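Local coordinates for WGR domain-containing protein (Bacteroides fragilis, PDB 2RA8) that is of unknown function but joins an N-terminal WGR domain to leucine-rich repeats, a combination consistent with binding other macromolecules, at residues V225-V230 and I259-E264; D285-V290 and F311-Y316; M1-V6 and Y65-E70; K14-D19 and K55-K60; E79-A84 and D103-S108. All blocks are in the same frame, centred on the assembly; numbering follows the deposited sequence.

Contact 1: residues V225-V230 and I259-E264; sequences VLYVGV and IVDAEE
Ile259 and Leu226 pair in parallel within the leucine-rich-repeat sheet, their side chains side by side and pointing the same way with the two CD1 atoms 4.1 Å apart. Val260 follows and holds the neighbouring strand through its backbone twice, its N donating to Leu226 O at 2.9 Å and its O accepting from Val228 N at 2.8 Å, both bonds nearly straight. Its side chain lies on the other face of the sheet, where CG2 rests over one face of the Tyr227 ring, 3.5 Å from Tyr227 CD1, in a CH-pi contact. Asp261 O then receives Gly229 N at 3.0 Å in a bent bond (141°), while Asp261 OD1 turns to the backbone N of Leu355. Ala262 sets its CB 3.6 Å from Val228 CG2, and the N of Glu263 reaches Gly229 O through one water. The pairing thus relies on main-chain bonds, and the side chains fill both faces with mostly apolar contacts; past the regular pairing, the bent Gly229-Asp261 bond and the bridging water continue the backbone connection.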
# COMPACT_ATOMS: atom_id res chain seq x y z
N VAL A 225 -6.28 -19.18 -9.05
CA VAL A 225 -6.86 -17.86 -8.92
C VAL A 225 -6.64 -17.12 -10.21
O VAL A 225 -5.50 -16.98 -10.66
CB VAL A 225 -6.23 -17.07 -7.76
CG1 VAL A 225 -6.71 -15.62 -7.78
CG2 VAL A 225 -6.62 -17.71 -6.43
N LEU A 226 -7.73 -16.67 -10.81
CA LEU A 226 -7.67 -15.94 -12.07
C LEU A 226 -8.39 -14.63 -11.97
O LEU A 226 -9.56 -14.59 -11.56
CB LEU A 226 -8.33 -16.76 -13.19
CG LEU A 226 -7.77 -18.15 -13.53
CD1 LEU A 226 -8.68 -18.82 -14.56
CD2 LEU A 226 -6.34 -18.04 -14.05
N TYR A 227 -7.71 -13.55 -12.33
CA TYR A 227 -8.33 -12.22 -12.33
C TYR A 227 -9.00 -12.06 -13.69
O TYR A 227 -8.35 -12.20 -14.73
CB TYR A 227 -7.26 -11.12 -12.14
CG TYR A 227 -6.83 -10.91 -10.71
CD1 TYR A 227 -6.33 -11.97 -9.95
CD2 TYR A 227 -6.94 -9.66 -10.11
CE1 TYR A 227 -5.95 -11.78 -8.62
CE2 TYR A 227 -6.56 -9.45 -8.79
CZ TYR A 227 -6.07 -10.52 -8.05
OH TYR A 227 -5.74 -10.33 -6.74
N VAL A 228 -10.30 -11.77 -13.69
CA VAL A 228 -11.05 -11.60 -14.94
C VAL A 228 -10.74 -10.29 -15.62
O VAL A 228 -10.48 -10.25 -16.83
CB VAL A 228 -12.57 -11.66 -14.69
CG1 VAL A 228 -13.32 -11.51 -16.02
CG2 VAL A 228 -12.93 -12.98 -14.02
N GLY A 229 -10.78 -9.20 -14.86
CA GLY A 229 -10.50 -7.90 -15.45
C GLY A 229 -11.65 -7.45 -16.33
O GLY A 229 -12.72 -8.06 -16.32
N VAL A 230 -11.44 -6.41 -17.13
CA VAL A 230 -12.51 -5.90 -17.98
C VAL A 230 -12.25 -5.98 -19.47
O VAL A 230 -11.13 -6.21 -19.91
CB VAL A 230 -12.83 -4.43 -17.60
CG1 VAL A 230 -13.49 -4.39 -16.24
CG2 VAL A 230 -11.55 -3.61 -17.59
N ILE A 259 -12.25 -16.96 -9.15
CA ILE A 259 -12.47 -16.27 -10.41
C ILE A 259 -12.84 -14.95 -9.80
O ILE A 259 -13.94 -14.77 -9.27
CB ILE A 259 -13.65 -16.87 -11.21
CG1 ILE A 259 -13.36 -18.34 -11.54
CG2 ILE A 259 -13.85 -16.07 -12.49
CD1 ILE A 259 -12.06 -18.57 -12.28
N VAL A 260 -11.89 -14.02 -9.85
CA VAL A 260 -12.04 -12.73 -9.19
C VAL A 260 -11.91 -11.53 -10.05
O VAL A 260 -11.65 -11.62 -11.25
CB VAL A 260 -10.96 -12.61 -8.09
CG1 VAL A 260 -11.05 -13.78 -7.13
CG2 VAL A 260 -9.57 -12.57 -8.73
N ASP A 261 -12.10 -10.37 -9.43
CA ASP A 261 -11.95 -9.10 -10.13
C ASP A 261 -12.79 -8.99 -11.40
O ASP A 261 -12.32 -8.50 -12.42
CB ASP A 261 -10.46 -8.91 -10.43
CG ASP A 261 -10.13 -7.52 -10.94
OD1 ASP A 261 -10.50 -6.53 -10.27
OD2 ASP A 261 -9.50 -7.43 -12.02
N ALA A 262 -14.04 -9.44 -11.33
CA ALA A 262 -14.95 -9.40 -12.48
C ALA A 262 -16.12 -8.47 -12.26
O ALA A 262 -16.58 -8.30 -11.12
CB ALA A 262 -15.47 -10.81 -12.78
N GLU A 263 -16.62 -7.88 -13.34
CA GLU A 263 -17.78 -6.99 -13.26
C GLU A 263 -19.00 -7.82 -12.95
O GLU A 263 -19.89 -7.39 -12.22
CB GLU A 263 -18.00 -6.26 -14.59
CG GLU A 263 -17.45 -4.85 -14.61
CD GLU A 263 -17.66 -4.15 -15.95
OE1 GLU A 263 -18.80 -4.19 -16.47
OE2 GLU A 263 -16.69 -3.57 -16.48
N GLU A 264 -19.04 -9.03 -13.50
CA GLU A 264 -20.15 -9.94 -13.25
C GLU A 264 -19.74 -10.93 -12.19
O GLU A 264 -19.74 -12.14 -12.41
CB GLU A 264 -20.53 -10.68 -14.54
CG GLU A 264 -21.01 -9.75 -15.65
CD GLU A 264 -21.43 -10.50 -16.90
OE1 GLU A 264 -22.38 -11.30 -16.83
OE2 GLU A 264 -20.81 -10.28 -17.96
O HOH W 1 -15.61 -8.02 -16.02

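Contact 2: residues D285-V290 and F311-Y316; sequences DISAGV and FINMKY
Asp285 and Asn313 form the single parallel bridge between these segments, and main-chain bonds carry it onward: Ile286 N donates to Asn313 O at 2.9 Å, and Ala288 N to Lys315 O in a practically straight bond, also 2.9 Å. A polar cluster centres on Asp285 OD1. Ser287 OG gives it a hydrogen bond of 2.8 Å on the syn lone pair, whereas Asn313 ND2 arrives from above the carboxylate plane at 3.2 Å; the carboxylate and amide planes are turned 54° apart. The other end of the Asn313 amide, OD1, takes the N of Lys315 and closes an Asx turn. One water lies among Gly289 N, Ile286 O and Tyr316 O, accepting from the first. The apolar pair is Ile286 CD1 and the CG of Met314, a selenomethionine, 3.6 Å apart with the two side chains alongside each other. Separately, Tyr316 CD1 packs against the Ala288 backbone, 3.4 Å from Ala288 C. In the wider fold, Asp285 OD2 accepts from Trp256 NE1 on strand 256-260, Ile286 packs against helix 265-274, and Asn313 touches Asp336 of strand 334-336, which places the contact between successive strands of the repeat sheet with a helix against one of its faces.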
# COMPACT_ATOMS: atom_id res chain seq x y z
N ASP A 285 -13.21 -18.25 -3.53
CA ASP A 285 -12.63 -16.92 -3.70
C ASP A 285 -13.42 -16.13 -4.71
O ASP A 285 -13.38 -16.43 -5.90
CB ASP A 285 -11.18 -17.08 -4.18
CG ASP A 285 -10.34 -15.83 -3.99
OD1 ASP A 285 -10.88 -14.71 -3.89
OD2 ASP A 285 -9.10 -15.99 -3.96
N ILE A 286 -14.14 -15.13 -4.23
CA ILE A 286 -14.95 -14.28 -5.09
C ILE A 286 -14.70 -12.86 -4.70
O ILE A 286 -15.63 -12.08 -4.47
CB ILE A 286 -16.45 -14.60 -4.94
CG1 ILE A 286 -16.84 -14.59 -3.46
CG2 ILE A 286 -16.76 -15.97 -5.55
CD1 ILE A 286 -18.33 -14.39 -3.21
N SER A 287 -13.43 -12.51 -4.64
CA SER A 287 -13.00 -11.17 -4.26
C SER A 287 -12.72 -10.24 -5.41
O SER A 287 -12.87 -10.60 -6.58
CB SER A 287 -11.74 -11.27 -3.40
OG SER A 287 -10.72 -11.95 -4.11
N ALA A 288 -12.33 -9.02 -5.05
CA ALA A 288 -11.95 -7.98 -6.00
C ALA A 288 -12.93 -7.58 -7.07
O ALA A 288 -12.56 -6.83 -7.98
CB ALA A 288 -10.62 -8.34 -6.65
N GLY A 289 -14.18 -8.03 -6.98
CA GLY A 289 -15.14 -7.69 -8.02
C GLY A 289 -16.39 -6.94 -7.56
O GLY A 289 -16.48 -6.50 -6.40
N VAL A 290 -17.35 -6.81 -8.47
CA VAL A 290 -18.60 -6.13 -8.17
C VAL A 290 -19.60 -7.14 -7.64
O VAL A 290 -20.60 -7.45 -8.28
CB VAL A 290 -19.18 -5.45 -9.43
CG1 VAL A 290 -20.44 -4.68 -9.07
CG2 VAL A 290 -18.14 -4.52 -10.03
N PHE A 311 -13.29 -21.07 4.24
CA PHE A 311 -13.12 -19.64 4.01
C PHE A 311 -13.76 -19.18 2.73
O PHE A 311 -13.67 -19.83 1.69
CB PHE A 311 -11.61 -19.31 4.00
CG PHE A 311 -11.28 -17.86 3.74
CD1 PHE A 311 -11.94 -16.83 4.42
CD2 PHE A 311 -10.24 -17.53 2.87
CE1 PHE A 311 -11.56 -15.50 4.22
CE2 PHE A 311 -9.86 -16.20 2.68
CZ PHE A 311 -10.52 -15.19 3.36
N ILE A 312 -14.46 -18.05 2.82
CA ILE A 312 -15.08 -17.46 1.65
C ILE A 312 -14.53 -16.06 1.60
O ILE A 312 -14.84 -15.23 2.46
CB ILE A 312 -16.61 -17.40 1.77
CG1 ILE A 312 -17.18 -18.83 1.91
CG2 ILE A 312 -17.20 -16.74 0.53
CD1 ILE A 312 -18.71 -18.88 1.97
N ASN A 313 -13.68 -15.80 0.61
CA ASN A 313 -13.05 -14.50 0.45
C ASN A 313 -13.87 -13.57 -0.40
O ASN A 313 -14.07 -13.82 -1.59
CB ASN A 313 -11.64 -14.66 -0.15
CG ASN A 313 -10.88 -13.36 -0.21
OD1 ASN A 313 -11.07 -12.48 0.63
ND2 ASN A 313 -9.99 -13.23 -1.19
N MSE A 314 -14.34 -12.49 0.21
CA MSE A 314 -15.14 -11.49 -0.50
C MSE A 314 -14.52 -10.13 -0.30
O MSE A 314 -15.20 -9.10 -0.34
CB MSE A 314 -16.58 -11.50 0.03
CG MSE A 314 -17.30 -12.83 -0.19
SE MSE A 314 -19.14 -12.88 0.47
CE MSE A 314 -18.82 -13.61 2.22
N LYS A 315 -13.21 -10.12 -0.07
CA LYS A 315 -12.46 -8.89 0.14
C LYS A 315 -12.59 -8.03 -1.09
O LYS A 315 -12.24 -8.44 -2.19
CB LYS A 315 -11.00 -9.24 0.42
CG LYS A 315 -10.14 -8.10 0.92
CD LYS A 315 -8.88 -8.66 1.58
CE LYS A 315 -7.74 -7.65 1.58
NZ LYS A 315 -8.14 -6.37 2.23
N TYR A 316 -13.08 -6.81 -0.88
CA TYR A 316 -13.37 -5.82 -1.93
C TYR A 316 -14.68 -6.27 -2.54
O TYR A 316 -14.73 -7.24 -3.31
CB TYR A 316 -12.29 -5.73 -3.02
CG TYR A 316 -12.59 -4.63 -4.03
CD1 TYR A 316 -13.44 -4.87 -5.12
CD2 TYR A 316 -12.12 -3.32 -3.85
CE1 TYR A 316 -13.82 -3.84 -5.98
CE2 TYR A 316 -12.50 -2.28 -4.71
CZ TYR A 316 -13.35 -2.56 -5.77
OH TYR A 316 -13.76 -1.55 -6.63
O HOH W 2 -15.82 -9.52 -4.83

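Contact 3: residues M1-V6 and Y65-E70; sequences MKRVFV and YVETLE
Phe5 faces Glu67 as a non-hydrogen-bonded antiparallel pair and Val6 faces Val66 as a hydrogen-bonded one, Val6 N reaching Val66 O at 3.0 Å and Val66 N reaching Val6 O at 2.9 Å, before Thr68 N adds a nearly straight bond to Val4 O. Val66 O is gripped twice, since Thr68 OG1 meets it from the opposite face of the carbonyl plane to Val6 N. The side chain of Glu67 does double duty. Its CG is anti to the backbone N (chi1 -157°) and lies over one face of the Phe5 ring, 4.0 Å from the centroid. Farther out, its OE1 forms a salt bridge with Arg3 NH1 at 3.0 Å, the oxygen close to the guanidinium plane although the two flat groups are inclined by 44°. Glu70 crosses both Val4 and Lys2 at about a right angle: its CG packs 3.4 Å from Val4 CG2, and its OE2 makes a salt bridge of 3.3 Å with Lys2 NZ. Short strand 66-67 is thereby added to the rim of the WGR-domain sheet by backbone bonds, while the aliphatic parts of two glutamates shield apolar neighbours and their carboxylates pair with basic residues near the N terminus.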
# COMPACT_ATOMS: atom_id res chain seq x y z
N MSE A 1 11.24 -18.97 28.03
CA MSE A 1 11.95 -19.68 26.92
C MSE A 1 11.63 -19.03 25.61
O MSE A 1 10.45 -18.84 25.27
CB MSE A 1 11.56 -21.16 26.90
N LYS A 2 12.67 -18.71 24.84
CA LYS A 2 12.49 -18.07 23.55
C LYS A 2 11.80 -18.95 22.54
O LYS A 2 12.12 -20.13 22.38
CB LYS A 2 13.83 -17.64 22.96
CG LYS A 2 13.73 -17.02 21.57
CD LYS A 2 14.84 -16.01 21.31
CE LYS A 2 16.22 -16.64 21.30
NZ LYS A 2 17.27 -15.64 20.93
N ARG A 3 10.81 -18.37 21.87
CA ARG A 3 10.10 -19.09 20.84
C ARG A 3 10.37 -18.36 19.56
O ARG A 3 10.16 -17.14 19.46
CB ARG A 3 8.61 -19.13 21.16
CG ARG A 3 8.29 -20.05 22.34
CD ARG A 3 7.03 -20.82 22.07
NE ARG A 3 5.88 -20.24 22.74
CZ ARG A 3 4.62 -20.35 22.31
NH1 ARG A 3 4.34 -21.01 21.19
NH2 ARG A 3 3.64 -19.81 23.02
N VAL A 4 10.87 -19.11 18.58
CA VAL A 4 11.24 -18.56 17.28
C VAL A 4 10.25 -18.89 16.19
O VAL A 4 9.80 -20.03 16.07
CB VAL A 4 12.64 -19.07 16.88
CG1 VAL A 4 13.11 -18.34 15.62
CG2 VAL A 4 13.61 -18.85 18.03
N PHE A 5 9.92 -17.90 15.38
CA PHE A 5 8.97 -18.08 14.28
C PHE A 5 9.55 -17.58 12.97
O PHE A 5 10.37 -16.65 12.96
CB PHE A 5 7.65 -17.36 14.60
CG PHE A 5 7.01 -17.80 15.90
CD1 PHE A 5 7.53 -17.39 17.12
CD2 PHE A 5 5.90 -18.63 15.89
CE1 PHE A 5 6.94 -17.79 18.32
CE2 PHE A 5 5.31 -19.04 17.08
CZ PHE A 5 5.83 -18.62 18.30
N VAL A 6 9.11 -18.17 11.86
CA VAL A 6 9.60 -17.82 10.54
C VAL A 6 8.51 -17.63 9.50
O VAL A 6 7.55 -18.40 9.45
CB VAL A 6 10.58 -18.91 10.03
CG1 VAL A 6 11.01 -18.61 8.60
CG2 VAL A 6 11.79 -18.98 10.95
N TYR A 65 3.21 -16.93 10.28
CA TYR A 65 4.50 -17.26 10.87
C TYR A 65 4.44 -18.67 11.40
O TYR A 65 3.45 -19.05 12.04
CB TYR A 65 4.84 -16.28 11.99
CG TYR A 65 5.50 -15.02 11.49
CD1 TYR A 65 6.88 -14.89 11.50
CD2 TYR A 65 4.73 -13.96 11.01
CE1 TYR A 65 7.49 -13.74 11.03
CE2 TYR A 65 5.33 -12.81 10.54
CZ TYR A 65 6.71 -12.71 10.56
OH TYR A 65 7.30 -11.56 10.10
N VAL A 66 5.47 -19.46 11.13
CA VAL A 66 5.51 -20.85 11.59
C VAL A 66 6.57 -21.04 12.63
O VAL A 66 7.74 -20.73 12.39
CB VAL A 66 5.81 -21.81 10.42
CG1 VAL A 66 5.80 -23.26 10.92
CG2 VAL A 66 4.78 -21.61 9.32
N GLU A 67 6.17 -21.57 13.79
CA GLU A 67 7.13 -21.79 14.87
C GLU A 67 8.20 -22.75 14.40
O GLU A 67 7.89 -23.83 13.87
CB GLU A 67 6.43 -22.35 16.12
CG GLU A 67 7.21 -22.07 17.39
CD GLU A 67 6.42 -22.31 18.65
OE1 GLU A 67 5.17 -22.22 18.61
OE2 GLU A 67 7.06 -22.57 19.70
N THR A 68 9.45 -22.36 14.61
CA THR A 68 10.62 -23.12 14.17
C THR A 68 11.69 -23.21 15.24
O THR A 68 11.93 -22.25 15.97
CB THR A 68 11.26 -22.41 12.93
OG1 THR A 68 10.24 -22.13 11.96
CG2 THR A 68 12.31 -23.28 12.29
N LEU A 69 12.35 -24.36 15.35
CA LEU A 69 13.42 -24.53 16.32
C LEU A 69 14.45 -23.46 16.10
O LEU A 69 14.82 -23.18 14.95
CB LEU A 69 14.11 -25.89 16.15
CG LEU A 69 13.35 -27.12 16.66
CD1 LEU A 69 14.06 -28.40 16.21
CD2 LEU A 69 13.28 -27.05 18.17
N GLU A 70 14.94 -22.86 17.18
CA GLU A 70 15.93 -21.80 17.07
C GLU A 70 17.17 -22.18 16.29
O GLU A 70 17.64 -21.41 15.45
CB GLU A 70 16.35 -21.31 18.46
CG GLU A 70 16.86 -19.89 18.45
CD GLU A 70 17.37 -19.45 19.81
OE1 GLU A 70 16.84 -19.94 20.83
OE2 GLU A 70 18.28 -18.60 19.85
O HOH W 3 11.13 -21.76 18.69

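Contact 4: residues K14-D19 and K55-K60; sequences KFWSID and KLIAEK
Trp16 and Lys60 meet where helix 46-62 packs against the antiparallel sheet of the WGR domain; the axes of segments 14-19 and 55-60 approach to 9.9 Å and run nearly antiparallel. The lysine chain is draped over one face of the indole: its CG stands 3.4 Å from the centroid of the six-membered ring, almost on the ring normal, and NZ continues to a cation-pi position over the five-membered ring. A bend at chi2 (-67°) brings CD over the indole. Leu56 CB touches the ring at CZ2, 3.8 Å away, and Ile57 CG1 lies 4.0 Å from CH2. Two residues on from the tryptophan, Ile18 meets the same side of the helix. In the next shell, backbone bonds join Trp16 to Phe5 and Ile18 to Arg3 on strand 3-8, while Val27 and Tyr29 of strand 24-31 touch the indole. Tyr65 contacts both Trp16 and Lys60. Ile18 divides its branches between two helix residues: CD1 meets Leu56 CD1 at 3.8 Å, and CG2 meets Ile57 CD1 at 3.7 Å.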
# COMPACT_ATOMS: atom_id res chain seq x y z
N LYS A 14 11.83 -13.81 6.62
CA LYS A 14 12.18 -13.32 7.94
C LYS A 14 11.81 -14.16 9.12
O LYS A 14 11.07 -15.15 9.00
CB LYS A 14 11.63 -11.90 8.11
CG LYS A 14 10.27 -11.66 7.49
CD LYS A 14 9.89 -10.18 7.57
CE LYS A 14 8.63 -9.87 6.78
NZ LYS A 14 7.46 -10.65 7.26
N PHE A 15 12.35 -13.78 10.28
CA PHE A 15 12.09 -14.46 11.55
C PHE A 15 11.64 -13.47 12.58
O PHE A 15 11.89 -12.26 12.48
CB PHE A 15 13.36 -15.16 12.09
CG PHE A 15 14.41 -14.22 12.61
CD1 PHE A 15 15.25 -13.54 11.73
CD2 PHE A 15 14.52 -13.97 13.97
CE1 PHE A 15 16.18 -12.62 12.20
CE2 PHE A 15 15.46 -13.05 14.45
CZ PHE A 15 16.29 -12.38 13.56
N TRP A 16 10.97 -13.99 13.60
CA TRP A 16 10.46 -13.20 14.70
C TRP A 16 10.53 -14.10 15.90
O TRP A 16 10.03 -15.23 15.86
CB TRP A 16 9.00 -12.80 14.41
CG TRP A 16 8.32 -12.00 15.49
CD1 TRP A 16 8.34 -10.63 15.65
CD2 TRP A 16 7.50 -12.51 16.54
NE1 TRP A 16 7.59 -10.27 16.74
CE2 TRP A 16 7.06 -11.40 17.31
CE3 TRP A 16 7.10 -13.80 16.92
CZ2 TRP A 16 6.24 -11.55 18.43
CZ3 TRP A 16 6.27 -13.95 18.04
CH2 TRP A 16 5.85 -12.82 18.78
N SER A 17 11.18 -13.65 16.96
CA SER A 17 11.28 -14.46 18.17
C SER A 17 10.82 -13.67 19.36
O SER A 17 10.93 -12.43 19.39
CB SER A 17 12.72 -14.96 18.40
OG SER A 17 13.60 -13.94 18.82
N ILE A 18 10.27 -14.37 20.35
CA ILE A 18 9.79 -13.71 21.55
C ILE A 18 10.18 -14.47 22.78
O ILE A 18 10.22 -15.71 22.79
CB ILE A 18 8.24 -13.52 21.49
CG1 ILE A 18 7.78 -12.67 22.68
CG2 ILE A 18 7.54 -14.88 21.47
CD1 ILE A 18 6.33 -12.19 22.57
N ASP A 19 10.49 -13.73 23.84
CA ASP A 19 10.91 -14.32 25.10
C ASP A 19 10.44 -13.45 26.22
O ASP A 19 10.51 -12.22 26.11
CB ASP A 19 12.44 -14.44 25.13
CG ASP A 19 12.95 -15.32 26.27
OD1 ASP A 19 12.21 -16.22 26.72
OD2 ASP A 19 14.10 -15.11 26.70
N LYS A 55 -0.67 -12.63 23.05
CA LYS A 55 -1.35 -11.95 21.95
C LYS A 55 -0.46 -11.72 20.75
O LYS A 55 -0.92 -11.81 19.61
CB LYS A 55 -1.93 -10.61 22.44
CG LYS A 55 -2.96 -10.77 23.56
CD LYS A 55 -3.78 -9.51 23.78
CE LYS A 55 -4.73 -9.24 22.62
NZ LYS A 55 -5.60 -8.06 22.88
N LEU A 56 0.81 -11.43 20.99
CA LEU A 56 1.75 -11.20 19.90
C LEU A 56 1.94 -12.48 19.12
O LEU A 56 1.92 -12.49 17.89
CB LEU A 56 3.10 -10.73 20.46
CG LEU A 56 3.12 -9.34 21.11
CD1 LEU A 56 4.50 -9.04 21.65
CD2 LEU A 56 2.71 -8.30 20.08
N ILE A 57 2.14 -13.58 19.85
CA ILE A 57 2.33 -14.88 19.23
C ILE A 57 1.12 -15.25 18.39
O ILE A 57 1.25 -15.53 17.20
CB ILE A 57 2.61 -15.95 20.31
CG1 ILE A 57 4.01 -15.73 20.88
CG2 ILE A 57 2.46 -17.37 19.74
CD1 ILE A 57 4.37 -16.64 22.04
N ALA A 58 -0.06 -15.21 18.99
CA ALA A 58 -1.30 -15.55 18.27
C ALA A 58 -1.40 -14.76 17.00
O ALA A 58 -1.79 -15.28 15.95
CB ALA A 58 -2.52 -15.27 19.15
N GLU A 59 -1.05 -13.48 17.08
CA GLU A 59 -1.10 -12.58 15.93
C GLU A 59 -0.13 -13.00 14.84
O GLU A 59 -0.47 -12.96 13.65
CB GLU A 59 -0.76 -11.16 16.39
CG GLU A 59 -0.87 -10.11 15.31
CD GLU A 59 -0.35 -8.76 15.78
OE1 GLU A 59 -0.64 -8.40 16.94
OE2 GLU A 59 0.33 -8.07 14.99
N LYS A 60 1.08 -13.39 15.22
CA LYS A 60 2.09 -13.81 14.25
C LYS A 60 1.69 -15.08 13.54
O LYS A 60 1.81 -15.18 12.32
CB LYS A 60 3.45 -14.01 14.95
CG LYS A 60 4.14 -12.71 15.40
CD LYS A 60 4.56 -11.86 14.20
CE LYS A 60 4.90 -10.42 14.60
NZ LYS A 60 5.04 -9.55 13.40

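Contact 5: residues E79-A84 and D103-S108; sequences EAKKYA and DKKLPS
Lys81 and Asp103 reach toward each other tip to tip within a beta-alpha-beta crossover, where strand 80-83 meets the turn that leads from helix 96-102 to the parallel neighbour 111-114. The lysine is extended throughout, with CG anti to the backbone N (chi1 -160°), and its NZ forms a salt bridge of 2.7 Å with Asp103 OD2 on the syn side, slightly out of the carboxylate plane. Tyr83 approaches the same oxygen obliquely: its ring plane is turned 77° from the carboxylate, and OH donates to OD2 at 2.9 Å from above that plane. Two donors on one oxygen probably favour the charged carboxylate. Leu106 CD1 packs 4.3 Å from Tyr83 CZ, while Leu96 and Ile100 of helix 96-102 also touch the tyrosine. Lys105 crosses Lys81 at about a right angle, its CD 3.5 Å from Lys81 NZ; Lys81 NZ and Lys105 NZ are 4.1 Å apart, a repulsion that Asp103 probably eases. The second carboxylate oxygen, OD1, accepts Lys105 N in an Asx turn within a type I beta turn. From within that turn, Lys105 O accepts both the backbone N and the hydroxyl of Ser108, with OG 2.6 Å away on a carbonyl lone pair.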
# COMPACT_ATOMS: atom_id res chain seq x y z
N GLU A 79 15.72 -17.50 0.75
CA GLU A 79 15.60 -18.39 -0.40
C GLU A 79 14.65 -17.89 -1.45
O GLU A 79 14.17 -18.67 -2.28
CB GLU A 79 15.20 -19.81 0.05
CG GLU A 79 13.84 -19.90 0.68
CD GLU A 79 13.45 -21.32 1.04
OE1 GLU A 79 12.25 -21.56 1.25
OE2 GLU A 79 14.35 -22.18 1.13
N ALA A 80 14.38 -16.59 -1.42
CA ALA A 80 13.51 -15.95 -2.40
C ALA A 80 14.12 -14.64 -2.77
O ALA A 80 14.72 -13.96 -1.93
CB ALA A 80 12.10 -15.72 -1.80
N LYS A 81 14.01 -14.26 -4.03
CA LYS A 81 14.57 -13.00 -4.43
C LYS A 81 13.89 -12.43 -5.64
O LYS A 81 13.31 -13.16 -6.44
CB LYS A 81 16.08 -13.16 -4.70
CG LYS A 81 16.86 -11.86 -4.66
CD LYS A 81 18.36 -12.11 -4.78
CE LYS A 81 19.15 -10.82 -4.66
NZ LYS A 81 20.62 -11.04 -4.81
N LYS A 82 13.95 -11.11 -5.75
CA LYS A 82 13.35 -10.39 -6.86
C LYS A 82 14.44 -9.75 -7.68
O LYS A 82 15.32 -9.08 -7.14
CB LYS A 82 12.40 -9.31 -6.35
CG LYS A 82 11.78 -8.45 -7.43
CD LYS A 82 10.80 -7.46 -6.83
CE LYS A 82 10.17 -6.57 -7.89
NZ LYS A 82 9.10 -5.75 -7.28
N TYR A 83 14.40 -9.95 -8.99
CA TYR A 83 15.38 -9.36 -9.88
C TYR A 83 14.68 -8.36 -10.74
O TYR A 83 13.73 -8.69 -11.46
CB TYR A 83 16.04 -10.41 -10.76
CG TYR A 83 16.85 -11.42 -9.99
CD1 TYR A 83 16.25 -12.57 -9.49
CD2 TYR A 83 18.20 -11.21 -9.75
CE1 TYR A 83 16.99 -13.51 -8.78
CE2 TYR A 83 18.95 -12.14 -9.03
CZ TYR A 83 18.34 -13.28 -8.56
OH TYR A 83 19.07 -14.21 -7.87
N ALA A 84 15.13 -7.11 -10.67
CA ALA A 84 14.52 -6.04 -11.43
C ALA A 84 15.54 -5.05 -11.90
O ALA A 84 16.53 -4.80 -11.23
CB ALA A 84 13.47 -5.35 -10.58
N ASP A 103 24.26 -13.53 -10.46
CA ASP A 103 24.10 -13.77 -9.03
C ASP A 103 24.57 -15.12 -8.56
O ASP A 103 24.09 -16.16 -9.03
CB ASP A 103 22.64 -13.59 -8.62
CG ASP A 103 22.49 -13.26 -7.15
OD1 ASP A 103 23.45 -13.50 -6.38
OD2 ASP A 103 21.40 -12.78 -6.77
N LYS A 104 25.51 -15.11 -7.61
CA LYS A 104 26.07 -16.34 -7.04
C LYS A 104 25.18 -17.00 -6.01
O LYS A 104 25.49 -18.10 -5.55
CB LYS A 104 27.43 -16.06 -6.41
CG LYS A 104 28.44 -15.43 -7.35
CD LYS A 104 29.83 -15.35 -6.72
CE LYS A 104 29.84 -14.46 -5.48
NZ LYS A 104 31.18 -14.43 -4.84
N LYS A 105 24.09 -16.35 -5.63
CA LYS A 105 23.18 -16.96 -4.66
C LYS A 105 22.04 -17.61 -5.40
O LYS A 105 21.18 -18.26 -4.81
CB LYS A 105 22.63 -15.92 -3.67
CG LYS A 105 21.73 -14.87 -4.29
CD LYS A 105 20.91 -14.16 -3.22
CE LYS A 105 21.77 -13.39 -2.23
NZ LYS A 105 20.95 -12.80 -1.14
N LEU A 106 22.05 -17.46 -6.72
CA LEU A 106 21.02 -18.03 -7.57
C LEU A 106 20.76 -19.49 -7.30
O LEU A 106 19.60 -19.92 -7.24
CB LEU A 106 21.39 -17.85 -9.04
CG LEU A 106 20.30 -18.18 -10.06
CD1 LEU A 106 19.09 -17.26 -9.87
CD2 LEU A 106 20.86 -18.02 -11.46
N PRO A 107 21.83 -20.30 -7.13
CA PRO A 107 21.60 -21.73 -6.88
C PRO A 107 20.91 -22.02 -5.57
O PRO A 107 20.26 -23.05 -5.43
CB PRO A 107 23.02 -22.32 -6.92
CG PRO A 107 23.75 -21.40 -7.83
CD PRO A 107 23.26 -20.04 -7.37
N SER A 108 21.05 -21.12 -4.61
CA SER A 108 20.45 -21.33 -3.30
C SER A 108 19.02 -20.87 -3.17
O SER A 108 18.35 -21.19 -2.19
CB SER A 108 21.28 -20.64 -2.21
OG SER A 108 21.33 -19.23 -2.42

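Overall arrangement
From the N terminus, contact 3 closes the first long loop by joining strand 3-8 to strand 66-67. Contact 4 falls wholly within that loop and ties strand 13-21 to helix 46-62; the two touch, with centres about 8 Å apart, and together knit the WGR domain. Contact 5 then closes a short loop at the first strand of the parallel sheet, its nearest atoms about 8 Å from contact 3 and from contact 4. Much farther along that sheet, contact 1 joins strands 223-227 and 256-260, and contact 2 joins the end of strand 283-285 and its following loop to strand 311-313; they touch through Asp261 and Ser287. Both lie across the chain's centre from contact 5, and none cross along the sequence.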